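Local coordinates for inner membrane protein (Salmonella typhimurium LT2, PDB 2QJV), which is of unproven function but belongs to the KduI/IolB family of cupins, binds nickel, and is probably a sugar-acid isomerase acting on glucuronate-type substrates, at residues Val156-Asn161 with Asn239-Val244; Phe79-Ala84 with Gln137-Asn142; Tyr189-Pro194 with Val216-Val221. The protein carries 2 engineered substitutions. One frame throughout, in Å; residues are numbered along the deposited sequence.

Contact 1: residues Val156-Asn161 with Asn239-Val244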
loop_
_atom_site.group_PDB
_atom_site.type_symbol
_atom_site.label_atom_id
_atom_site.label_comp_id
_atom_site.label_asym_id
_atom_site.label_seq_id
_atom_site.Cartn_x
_atom_site.Cartn_y
_atom_site.Cartn_z
ATOM N N VAL A 156 -29.317 -13.805 -6.702
ATOM C CA VAL A 156 -29.143 -14.517 -7.960
ATOM C C VAL A 156 -27.907 -15.428 -7.840
ATOM O O VAL A 156 -26.996 -15.129 -7.083
ATOM C CB VAL A 156 -28.992 -13.501 -9.147
ATOM C CG1 VAL A 156 -27.727 -12.628 -8.969
ATOM C CG2 VAL A 156 -28.984 -14.185 -10.521
ATOM N N GLU A 157 -27.912 -16.547 -8.567
ATOM C CA GLU A 157 -26.731 -17.408 -8.690
ATOM C C GLU A 157 -26.432 -17.567 -10.211
ATOM O O GLU A 157 -27.336 -17.645 -11.062
ATOM C CB GLU A 157 -26.854 -18.719 -7.874
ATOM C CG GLU A 157 -27.873 -19.680 -8.345
ATOM C CD GLU A 157 -28.032 -20.918 -7.490
ATOM O OE1 GLU A 157 -27.503 -21.010 -6.351
ATOM O OE2 GLU A 157 -28.811 -21.754 -7.938
ATOM N N VAL A 158 -25.142 -17.562 -10.544
ATOM C CA VAL A 158 -24.650 -17.614 -11.907
ATOM C C VAL A 158 -23.534 -18.664 -12.079
ATOM O O VAL A 158 -22.688 -18.820 -11.186
ATOM C CB VAL A 158 -24.122 -16.204 -12.339
ATOM C CG1 VAL A 158 -23.597 -16.208 -13.800
ATOM C CG2 VAL A 158 -25.207 -15.127 -12.140
ATOM N N TYR A 159 -23.596 -19.380 -13.210
ATOM C CA TYR A 159 -22.637 -20.407 -13.601
ATOM C C TYR A 159 -21.900 -19.946 -14.818
ATOM O O TYR A 159 -22.497 -19.694 -15.856
ATOM C CB TYR A 159 -23.297 -21.737 -13.926
ATOM C CG TYR A 159 -24.029 -22.341 -12.788
ATOM C CD1 TYR A 159 -25.302 -21.896 -12.440
ATOM C CD2 TYR A 159 -23.486 -23.394 -12.091
ATOM C CE1 TYR A 159 -25.995 -22.462 -11.398
ATOM C CE2 TYR A 159 -24.164 -23.963 -11.046
ATOM C CZ TYR A 159 -25.421 -23.520 -10.710
ATOM O OH TYR A 159 -26.068 -24.096 -9.651
ATOM N N THR A 160 -20.575 -19.847 -14.675
ATOM C CA THR A 160 -19.696 -19.387 -15.732
ATOM C C THR A 160 -18.706 -20.513 -16.039
ATOM O O THR A 160 -17.835 -20.815 -15.246
ATOM C CB THR A 160 -18.983 -18.055 -15.368
ATOM O OG1 THR A 160 -19.938 -17.113 -14.848
ATOM C CG2 THR A 160 -18.236 -17.439 -16.630
ATOM N N ASN A 161 -18.824 -21.097 -17.214
ATOM C CA ASN A 161 -17.900 -22.181 -17.603
ATOM C C ASN A 161 -16.490 -21.665 -17.878
ATOM O O ASN A 161 -16.301 -20.489 -18.252
ATOM C CB ASN A 161 -18.502 -22.989 -18.746
ATOM C CG ASN A 161 -19.764 -23.736 -18.314
ATOM O OD1 ASN A 161 -20.068 -23.877 -17.112
ATOM N ND2 ASN A 161 -20.482 -24.223 -19.278
ATOM N N ASN A 239 -16.758 -22.018 -12.763
ATOM C CA ASN A 239 -17.091 -21.083 -11.699
ATOM C C ASN A 239 -18.612 -21.013 -11.459
ATOM O O ASN A 239 -19.425 -21.284 -12.341
ATOM C CB ASN A 239 -16.469 -19.704 -12.033
ATOM C CG ASN A 239 -16.822 -18.563 -11.043
ATOM O OD1 ASN A 239 -17.523 -17.636 -11.454
ATOM N ND2 ASN A 239 -16.318 -18.594 -9.767
ATOM N N TYR A 240 -18.940 -20.713 -10.215
ATOM C CA TYR A 240 -20.251 -20.467 -9.727
ATOM C C TYR A 240 -20.120 -19.305 -8.745
ATOM O O TYR A 240 -19.111 -19.191 -8.042
ATOM C CB TYR A 240 -20.815 -21.713 -9.011
ATOM C CG TYR A 240 -21.958 -21.454 -8.056
ATOM C CD1 TYR A 240 -21.696 -21.037 -6.739
ATOM C CD2 TYR A 240 -23.284 -21.597 -8.442
ATOM C CE1 TYR A 240 -22.710 -20.755 -5.852
ATOM C CE2 TYR A 240 -24.323 -21.369 -7.537
ATOM C CZ TYR A 240 -24.029 -20.943 -6.236
ATOM O OH TYR A 240 -25.009 -20.688 -5.296
ATOM N N TYR A 241 -21.113 -18.426 -8.726
ATOM C CA TYR A 241 -21.238 -17.465 -7.629
ATOM C C TYR A 241 -22.680 -17.147 -7.278
ATOM O O TYR A 241 -23.568 -17.162 -8.131
ATOM C CB TYR A 241 -20.424 -16.161 -7.840
ATOM C CG TYR A 241 -20.621 -15.455 -9.166
ATOM C CD1 TYR A 241 -21.751 -14.651 -9.403
ATOM C CD2 TYR A 241 -19.659 -15.563 -10.175
ATOM C CE1 TYR A 241 -21.920 -13.997 -10.598
ATOM C CE2 TYR A 241 -19.820 -14.919 -11.375
ATOM C CZ TYR A 241 -20.959 -14.123 -11.587
ATOM O OH TYR A 241 -21.109 -13.450 -12.776
ATOM N N LEU A 242 -22.890 -16.937 -5.971
ATOM C CA LEU A 242 -24.144 -16.519 -5.393
ATOM C C LEU A 242 -23.984 -15.058 -5.016
ATOM O O LEU A 242 -23.031 -14.698 -4.295
ATOM C CB LEU A 242 -24.514 -17.369 -4.179
ATOM C CG LEU A 242 -25.756 -17.041 -3.375
ATOM C CD1 LEU A 242 -27.061 -17.235 -4.193
ATOM C CD2 LEU A 242 -25.766 -17.916 -2.092
ATOM N N ASN A 243 -24.863 -14.220 -5.552
ATOM C CA ASN A 243 -24.866 -12.764 -5.318
ATOM C C ASN A 243 -26.033 -12.308 -4.492
ATOM O O ASN A 243 -27.156 -12.818 -4.629
ATOM C CB ASN A 243 -24.967 -11.927 -6.625
ATOM C CG ASN A 243 -23.851 -12.180 -7.643
ATOM O OD1 ASN A 243 -24.132 -12.397 -8.826
ATOM N ND2 ASN A 243 -22.639 -12.153 -7.216
ATOM N N VAL A 244 -25.755 -11.344 -3.619
ATOM C CA VAL A 244 -26.755 -10.640 -2.817
ATOM C C VAL A 244 -26.603 -9.136 -3.152
ATOM O O VAL A 244 -25.472 -8.598 -3.215
ATOM C CB VAL A 244 -26.648 -10.889 -1.272
ATOM C CG1 VAL A 244 -27.772 -10.170 -0.487
ATOM C CG2 VAL A 244 -26.627 -12.418 -0.969
HETATM O O HOH W 1 -20.127 -18.107 -12.367
HETATM O O HOH W 2 -19.851 -23.392 -14.173
#

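Contact 2: residues Phe79-Ala84 with Gln137-Asn142. With SO4 (sulfate ion), chain I.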
loop_
_atom_site.group_PDB
_atom_site.type_symbol
_atom_site.label_atom_id
_atom_site.label_comp_id
_atom_site.label_asym_id
_atom_site.label_seq_id
_atom_site.Cartn_x
_atom_site.Cartn_y
_atom_site.Cartn_z
ATOM N N PHE A 79 -22.649 -27.348 -8.326
ATOM C CA PHE A 79 -22.246 -27.743 -9.677
ATOM C C PHE A 79 -23.160 -28.790 -10.365
ATOM O O PHE A 79 -22.883 -29.227 -11.480
ATOM C CB PHE A 79 -20.750 -28.125 -9.673
ATOM C CG PHE A 79 -19.877 -26.917 -9.477
ATOM C CD1 PHE A 79 -19.728 -25.995 -10.521
ATOM C CD2 PHE A 79 -19.284 -26.647 -8.250
ATOM C CE1 PHE A 79 -18.985 -24.824 -10.347
ATOM C CE2 PHE A 79 -18.527 -25.484 -8.067
ATOM C CZ PHE A 79 -18.381 -24.581 -9.122
ATOM N N GLU A 80 -24.255 -29.156 -9.700
ATOM C CA GLU A 80 -25.296 -29.973 -10.319
ATOM C C GLU A 80 -26.080 -29.121 -11.339
ATOM O O GLU A 80 -26.756 -29.692 -12.189
ATOM C CB GLU A 80 -26.240 -30.587 -9.286
ATOM C CG GLU A 80 -25.563 -31.693 -8.487
ATOM C CD GLU A 80 -26.487 -32.423 -7.525
ATOM O OE1 GLU A 80 -27.679 -32.569 -7.835
ATOM O OE2 GLU A 80 -26.005 -32.883 -6.471
ATOM N N ARG A 81 -25.986 -27.781 -11.237
ATOM C CA ARG A 81 -26.613 -26.831 -12.197
ATOM C C ARG A 81 -28.148 -26.946 -12.227
ATOM O O ARG A 81 -28.785 -26.844 -13.286
ATOM C CB ARG A 81 -26.065 -26.998 -13.609
ATOM C CG ARG A 81 -24.568 -26.751 -13.726
ATOM C CD ARG A 81 -24.085 -27.068 -15.107
ATOM N NE ARG A 81 -24.536 -26.172 -16.185
ATOM C CZ ARG A 81 -23.938 -25.037 -16.560
ATOM N NH1 ARG A 81 -22.836 -24.600 -15.983
ATOM N NH2 ARG A 81 -24.435 -24.350 -17.572
ATOM N N ILE A 82 -28.708 -27.135 -11.038
ATOM C CA ILE A 82 -30.151 -27.189 -10.838
ATOM C C ILE A 82 -30.455 -26.152 -9.756
ATOM O O ILE A 82 -29.589 -25.872 -8.890
ATOM C CB ILE A 82 -30.696 -28.647 -10.542
ATOM C CG1 ILE A 82 -30.207 -29.165 -9.160
ATOM C CG2 ILE A 82 -30.392 -29.611 -11.730
ATOM C CD1 ILE A 82 -30.781 -30.548 -8.789
ATOM N N PRO A 83 -31.647 -25.498 -9.827
ATOM C CA PRO A 83 -31.877 -24.432 -8.857
ATOM C C PRO A 83 -31.859 -24.851 -7.369
ATOM O O PRO A 83 -32.249 -25.965 -7.025
ATOM C CB PRO A 83 -33.260 -23.882 -9.262
ATOM C CG PRO A 83 -33.420 -24.255 -10.692
ATOM C CD PRO A 83 -32.753 -25.586 -10.811
ATOM N N ALA A 84 -31.357 -23.946 -6.539
ATOM C CA ALA A 84 -31.367 -24.116 -5.092
ATOM C C ALA A 84 -32.803 -24.004 -4.551
ATOM O O ALA A 84 -33.705 -23.435 -5.205
ATOM C CB ALA A 84 -30.506 -23.063 -4.435
ATOM N N GLN A 137 -21.534 -16.807 -22.580
ATOM C CA GLN A 137 -22.847 -17.500 -22.144
ATOM C C GLN A 137 -22.878 -18.242 -20.764
ATOM O O GLN A 137 -22.273 -19.292 -20.590
ATOM C CB GLN A 137 -23.523 -18.439 -23.201
ATOM C CG GLN A 137 -24.946 -19.063 -22.624
ATOM C CD GLN A 137 -26.048 -19.559 -23.660
ATOM O OE1 GLN A 137 -26.443 -20.742 -23.643
ATOM N NE2 GLN A 137 -26.572 -18.640 -24.493
ATOM N N ARG A 138 -23.718 -17.721 -19.863
ATOM C CA ARG A 138 -23.860 -18.146 -18.501
ATOM C C ARG A 138 -25.285 -18.664 -18.208
ATOM O O ARG A 138 -26.223 -18.346 -18.921
ATOM C CB ARG A 138 -23.548 -16.939 -17.611
ATOM C CG ARG A 138 -22.191 -16.358 -17.920
ATOM C CD ARG A 138 -22.209 -14.840 -17.974
ATOM N NE ARG A 138 -22.936 -14.255 -19.089
ATOM C CZ ARG A 138 -23.100 -12.945 -19.275
ATOM N NH1 ARG A 138 -22.619 -12.061 -18.413
ATOM N NH2 ARG A 138 -23.772 -12.508 -20.327
ATOM N N LEU A 139 -25.392 -19.536 -17.227
ATOM C CA LEU A 139 -26.649 -20.020 -16.729
ATOM C C LEU A 139 -26.925 -19.147 -15.513
ATOM O O LEU A 139 -26.063 -18.993 -14.651
ATOM C CB LEU A 139 -26.583 -21.517 -16.380
ATOM C CG LEU A 139 -27.728 -22.124 -15.586
ATOM C CD1 LEU A 139 -29.058 -22.043 -16.385
ATOM C CD2 LEU A 139 -27.395 -23.559 -15.239
ATOM N N VAL A 140 -28.142 -18.593 -15.443
ATOM C CA VAL A 140 -28.568 -17.697 -14.384
ATOM C C VAL A 140 -29.863 -18.248 -13.722
ATOM O O VAL A 140 -30.785 -18.665 -14.422
ATOM C CB VAL A 140 -28.761 -16.257 -14.945
ATOM C CG1 VAL A 140 -29.259 -15.246 -13.867
ATOM C CG2 VAL A 140 -27.466 -15.776 -15.669
ATOM N N HIS A 141 -29.833 -18.330 -12.393
ATOM C CA HIS A 141 -30.960 -18.703 -11.537
ATOM C C HIS A 141 -31.374 -17.506 -10.692
ATOM O O HIS A 141 -30.675 -17.099 -9.732
ATOM C CB HIS A 141 -30.635 -19.875 -10.604
ATOM C CG HIS A 141 -30.328 -21.176 -11.298
ATOM N ND1 HIS A 141 -29.617 -22.180 -10.676
ATOM C CD2 HIS A 141 -30.609 -21.630 -12.545
ATOM C CE1 HIS A 141 -29.506 -23.210 -11.500
ATOM N NE2 HIS A 141 -30.090 -22.899 -12.649
ATOM N N ASN A 142 -32.510 -16.908 -11.061
ATOM C CA ASN A 142 -33.073 -15.765 -10.318
ATOM C C ASN A 142 -33.874 -16.244 -9.113
ATOM O O ASN A 142 -35.089 -16.502 -9.196
ATOM C CB ASN A 142 -33.904 -14.872 -11.260
ATOM C CG ASN A 142 -33.036 -14.185 -12.312
ATOM O OD1 ASN A 142 -33.182 -14.416 -13.526
ATOM N ND2 ASN A 142 -32.100 -13.373 -11.849
HETATM S S SO4 I . -27.380 -26.135 -18.882
HETATM O O1 SO4 I . -28.808 -25.756 -18.936
HETATM O O2 SO4 I . -26.652 -24.881 -19.122
HETATM O O3 SO4 I . -27.030 -27.092 -19.945
HETATM O O4 SO4 I . -27.077 -26.817 -17.609
HETATM O O HOH W 3 -30.817 -25.017 -14.381
#

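Contact 3: residues Tyr189-Pro194 with Val216-Val221. With SO4 (sulfate ion), chain J.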
loop_
_atom_site.group_PDB
_atom_site.type_symbol
_atom_site.label_atom_id
_atom_site.label_comp_id
_atom_site.label_asym_id
_atom_site.label_seq_id
_atom_site.Cartn_x
_atom_site.Cartn_y
_atom_site.Cartn_z
ATOM N N TYR A 189 -20.170 -14.736 -3.752
ATOM C CA TYR A 189 -19.680 -15.901 -3.034
ATOM C C TYR A 189 -19.305 -16.910 -4.127
ATOM O O TYR A 189 -20.193 -17.542 -4.745
ATOM C CB TYR A 189 -20.724 -16.452 -2.063
ATOM C CG TYR A 189 -20.341 -17.762 -1.386
ATOM C CD1 TYR A 189 -19.214 -17.844 -0.534
ATOM C CD2 TYR A 189 -21.144 -18.896 -1.512
ATOM C CE1 TYR A 189 -18.865 -19.025 0.086
ATOM C CE2 TYR A 189 -20.813 -20.103 -0.867
ATOM C CZ TYR A 189 -19.663 -20.167 -0.073
ATOM O OH TYR A 189 -19.356 -21.341 0.558
ATOM N N HIS A 190 -17.995 -17.135 -4.282
ATOM C CA HIS A 190 -17.459 -17.956 -5.363
ATOM C C HIS A 190 -17.145 -19.410 -5.013
ATOM O O HIS A 190 -16.682 -19.727 -3.902
ATOM C CB HIS A 190 -16.155 -17.364 -5.911
ATOM C CG HIS A 190 -16.334 -16.108 -6.711
ATOM N ND1 HIS A 190 -16.444 -16.117 -8.087
ATOM C CD2 HIS A 190 -16.369 -14.808 -6.333
ATOM C CE1 HIS A 190 -16.545 -14.868 -8.518
ATOM N NE2 HIS A 190 -16.485 -14.053 -7.475
ATOM N N ARG A 191 -17.394 -20.262 -6.000
ATOM C CA ARG A 191 -17.119 -21.704 -5.936
ATOM C C ARG A 191 -16.489 -22.148 -7.259
ATOM O O ARG A 191 -16.765 -21.562 -8.333
ATOM C CB ARG A 191 -18.391 -22.505 -5.616
ATOM C CG ARG A 191 -19.091 -22.096 -4.314
ATOM C CD ARG A 191 -18.397 -22.603 -3.041
ATOM N NE ARG A 191 -19.006 -23.835 -2.576
ATOM C CZ ARG A 191 -18.664 -25.062 -2.907
ATOM N NH1 ARG A 191 -17.654 -25.320 -3.701
ATOM N NH2 ARG A 191 -19.362 -26.055 -2.419
ATOM N N PHE A 192 -15.645 -23.191 -7.173
ATOM C CA PHE A 192 -14.919 -23.761 -8.314
ATOM C C PHE A 192 -15.017 -25.272 -8.399
ATOM O O PHE A 192 -15.151 -25.974 -7.374
ATOM C CB PHE A 192 -13.435 -23.331 -8.295
ATOM C CG PHE A 192 -13.270 -21.871 -8.366
ATOM C CD1 PHE A 192 -13.236 -21.213 -9.608
ATOM C CD2 PHE A 192 -13.251 -21.111 -7.200
ATOM C CE1 PHE A 192 -13.194 -19.841 -9.650
ATOM C CE2 PHE A 192 -13.238 -19.733 -7.255
ATOM C CZ PHE A 192 -13.175 -19.103 -8.466
ATOM N N ASN A 193 -15.030 -25.736 -9.648
ATOM C CA ASN A 193 -15.007 -27.134 -10.005
ATOM C C ASN A 193 -14.003 -27.359 -11.146
ATOM O O ASN A 193 -14.197 -26.848 -12.269
ATOM C CB ASN A 193 -16.407 -27.674 -10.368
ATOM C CG ASN A 193 -16.409 -29.170 -10.539
ATOM O OD1 ASN A 193 -15.777 -29.886 -9.784
ATOM N ND2 ASN A 193 -17.100 -29.650 -11.559
ATOM N N PRO A 194 -12.907 -28.111 -10.878
ATOM C CA PRO A 194 -12.493 -28.732 -9.596
ATOM C C PRO A 194 -12.233 -27.672 -8.509
ATOM O O PRO A 194 -12.009 -26.511 -8.836
ATOM C CB PRO A 194 -11.248 -29.564 -9.967
ATOM C CG PRO A 194 -11.311 -29.703 -11.448
ATOM C CD PRO A 194 -12.019 -28.501 -11.978
ATOM N N VAL A 216 -9.522 -15.060 -6.935
ATOM C CA VAL A 216 -10.585 -15.543 -6.056
ATOM C C VAL A 216 -10.605 -17.069 -6.028
ATOM O O VAL A 216 -10.659 -17.697 -7.060
ATOM C CB VAL A 216 -11.961 -15.011 -6.498
ATOM C CG1 VAL A 216 -13.070 -15.408 -5.507
ATOM C CG2 VAL A 216 -11.873 -13.464 -6.706
ATOM N N TYR A 217 -10.521 -17.646 -4.835
ATOM C CA TYR A 217 -10.527 -19.099 -4.663
ATOM C C TYR A 217 -11.837 -19.594 -4.024
ATOM O O TYR A 217 -12.725 -18.811 -3.696
ATOM C CB TYR A 217 -9.286 -19.547 -3.880
ATOM C CG TYR A 217 -7.961 -19.482 -4.643
ATOM C CD1 TYR A 217 -7.277 -18.259 -4.814
ATOM C CD2 TYR A 217 -7.344 -20.645 -5.121
ATOM C CE1 TYR A 217 -6.078 -18.192 -5.476
ATOM C CE2 TYR A 217 -6.112 -20.581 -5.784
ATOM C CZ TYR A 217 -5.478 -19.343 -5.947
ATOM O OH TYR A 217 -4.237 -19.280 -6.557
ATOM N N ASN A 218 -11.970 -20.914 -3.960
ATOM C CA ASN A 218 -13.176 -21.593 -3.475
ATOM C C ASN A 218 -13.669 -21.133 -2.092
ATOM O O ASN A 218 -12.942 -21.122 -1.087
ATOM C CB ASN A 218 -12.923 -23.118 -3.532
ATOM C CG ASN A 218 -14.193 -23.958 -3.531
ATOM O OD1 ASN A 218 -15.202 -23.565 -4.107
ATOM N ND2 ASN A 218 -14.110 -25.179 -2.968
ATOM N N ARG A 219 -14.917 -20.679 -2.092
ATOM C CA ARG A 219 -15.621 -20.157 -0.920
ATOM C C ARG A 219 -15.202 -18.742 -0.466
ATOM O O ARG A 219 -15.614 -18.297 0.610
ATOM C CB ARG A 219 -15.565 -21.158 0.246
ATOM C CG ARG A 219 -16.157 -22.465 -0.085
ATOM C CD ARG A 219 -16.158 -23.342 1.097
ATOM N NE ARG A 219 -17.104 -24.454 0.983
ATOM C CZ ARG A 219 -16.853 -25.612 0.414
ATOM N NH1 ARG A 219 -15.665 -25.847 -0.153
ATOM N NH2 ARG A 219 -17.812 -26.544 0.415
ATOM N N ASP A 220 -14.432 -18.036 -1.300
ATOM C CA ASP A 220 -14.090 -16.649 -1.037
ATOM C C ASP A 220 -15.258 -15.746 -1.408
ATOM O O ASP A 220 -16.125 -16.107 -2.224
ATOM C CB ASP A 220 -12.857 -16.142 -1.804
ATOM C CG ASP A 220 -11.542 -16.780 -1.379
ATOM O OD1 ASP A 220 -11.421 -17.466 -0.323
ATOM O OD2 ASP A 220 -10.570 -16.555 -2.153
ATOM N N VAL A 221 -15.300 -14.608 -0.727
ATOM C CA VAL A 221 -16.284 -13.549 -0.976
ATOM C C VAL A 221 -15.584 -12.272 -1.501
ATOM O O VAL A 221 -14.473 -11.936 -1.046
ATOM C CB VAL A 221 -17.154 -13.244 0.295
ATOM C CG1 VAL A 221 -17.928 -11.924 0.132
ATOM C CG2 VAL A 221 -18.101 -14.452 0.582
HETATM S S SO4 J . -15.892 -28.546 -2.411
HETATM O O1 SO4 J . -15.951 -27.624 -3.564
HETATM O O2 SO4 J . -14.825 -28.239 -1.468
HETATM O O3 SO4 J . -15.509 -29.891 -2.884
HETATM O O4 SO4 J . -17.223 -28.602 -1.791
#

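Contact 1: residues Val156-Asn161 with Asn239-Val244
V156 to T160 pair antiparallel with N239 to N243, two neighbouring inner strands of the C-terminal five-stranded sheet. Six main-chain hydrogen bonds join them, two at each of V156-N243, V158-Y241 and T160-N239. On the face that carries E157, Y159 and Y240, the Y240 hydroxyl donates to E157 OE1 (2.7 Å), reaching the anti side of the carboxylate 29° out of its plane. E157 OE2 is taken by R75 and H141. The Y240 ring also turns an edge to the face of Y159 in a T-shaped pair, planes at 66°, Y240 CD2 3.6 Å from Y159 CE2. On the other face Y241 CG sits between its backbone N and carbonyl carbon (chi1 51°), and the ring runs beside V158, Y241 CE1 3.6 Å from V158 CB; its hydroxyl goes to S166. A water donates to V158 O and N239 OD1 and also bonds T160 OG1, which has a second partner in S166, while N239 ND2 bonds H190. This face includes N243, whose ND2 bonds T187 O and whose side chain lies about 6 Å from a bound nickel ion, consistent with the metal-bearing inner face of a cupin barrel.

Contact 2: residues Phe79-Ala84 with Gln137-Asn142
One water oxygen is gripped from both segments: it donates to R81 O (2.9 Å) and is hydrogen-bonded to H141 NE2 (2.8 Å). It bridges a long loop of the N-terminal part of this cupin-family chain, the one leading into strand 86-89, to strand 138-142 of the C-terminal sheet. The contact lays the loop over the sheet face carrying L139 and H141, with no direct hydrogen bond between the two segments. The imidazole makes the inner part of the contact. H141 points toward the loop, and with CG anti to the carbonyl carbon (chi1 -64°) its ring lies beside the loop backbone, CE1 3.5 Å from I82 C, while R81 C lies at the ring edge. P83 CG stands over the centre of one face, 4.1 Å from the centroid of the H141 ring and only 9° off the normal, a clear CH-pi contact. ND1 bonds E157 on the next strand; with the water on NE2, both nitrogens have partners, which probably fixes how the ring is turned. The Y159 ring meets it as well.

R81 makes the outer, more exposed part. L139 CD2 lies over one face of its guanidinium, toward the rim, and L139 CB is 3.7 Å from R81 NH2. A sulfate, probably from the crystallisation liquor, sits at the edge of the same group, in its plane, and is also bonded by H130. R81 itself supplies two N-H groups: NH2 gives to sulfate O2 at 2.8 Å, and NE gives to sulfate O4 at 3.0 Å, almost straight at 175°.

Contact 3: residues Tyr189-Pro194 with Val216-Val221
H190, F192 and V216 make the tightly packed side of this contact, where strand 181-193 of the five-stranded sheet meets the four-stranded sheet of this cupin-family chain, through V216 and the type II turn Y217-D220 at the end of strand 211-217. V216 CG1 packs 3.5 Å from H190 CD2, the valine lying over one face of the imidazole, whose nitrogens bond Q201 and N239. F192 CZ comes to 3.2 Å from V216 O. Beside them H190 N gives a nearly straight bond to D220 O (3.0 Å, 173°), and R219 N returns one to H190 O (2.7 Å). The turn is braced from within, D220 OD2 accepting from Y217 N. Y189 CD1 closes this packed side at 3.7 Å from V221 CG2.

The other side, around the partly exposed N218 and R219, is polar and binds a sulfate, probably from the crystallisation liquor. R191 bends at chi2 (-76°), and its guanidinium stacks on that of R219, centres 3.8 Å apart and planes at 24°. Two like charges face to face would repel; the sulfate, which accepts from both arginines, probably offsets this, as may E104, salt-bridged to R191 NE and weakly paired with R219. N218 ND2 also gives to the sulfate. The N218 amide reaches back to the strand through OD1, which takes two donors: R191 NH1 (3.0 Å) in the carbonyl plane, on a lone pair, and F192 N (3.1 Å) from above that plane.

Overall arrangement
Contacts 1 and 2 have centres about 7 Å apart, contacts 1 and 3 about 10 Å, and contacts 2 and 3 about 15 Å, with contact 1 between the others. All three reach one antiparallel sheet, in which strands 138-142, 154-160, 238-246 and 181-193 follow side by side. Along the chain contact 2 closes before contact 1 opens, and contact 3 is nested in the loop that contact 1 closes. Main-chain bonds carry the sheet through from Y159 and L139 on one side to Y240 and R191 on the other. F79, from the loop of contact 2, packs on R191, F192 and N193. The C-terminal sheet is thus met by an N-terminal loop at contact 2 and by the turn ending strand 211-217 at contact 3.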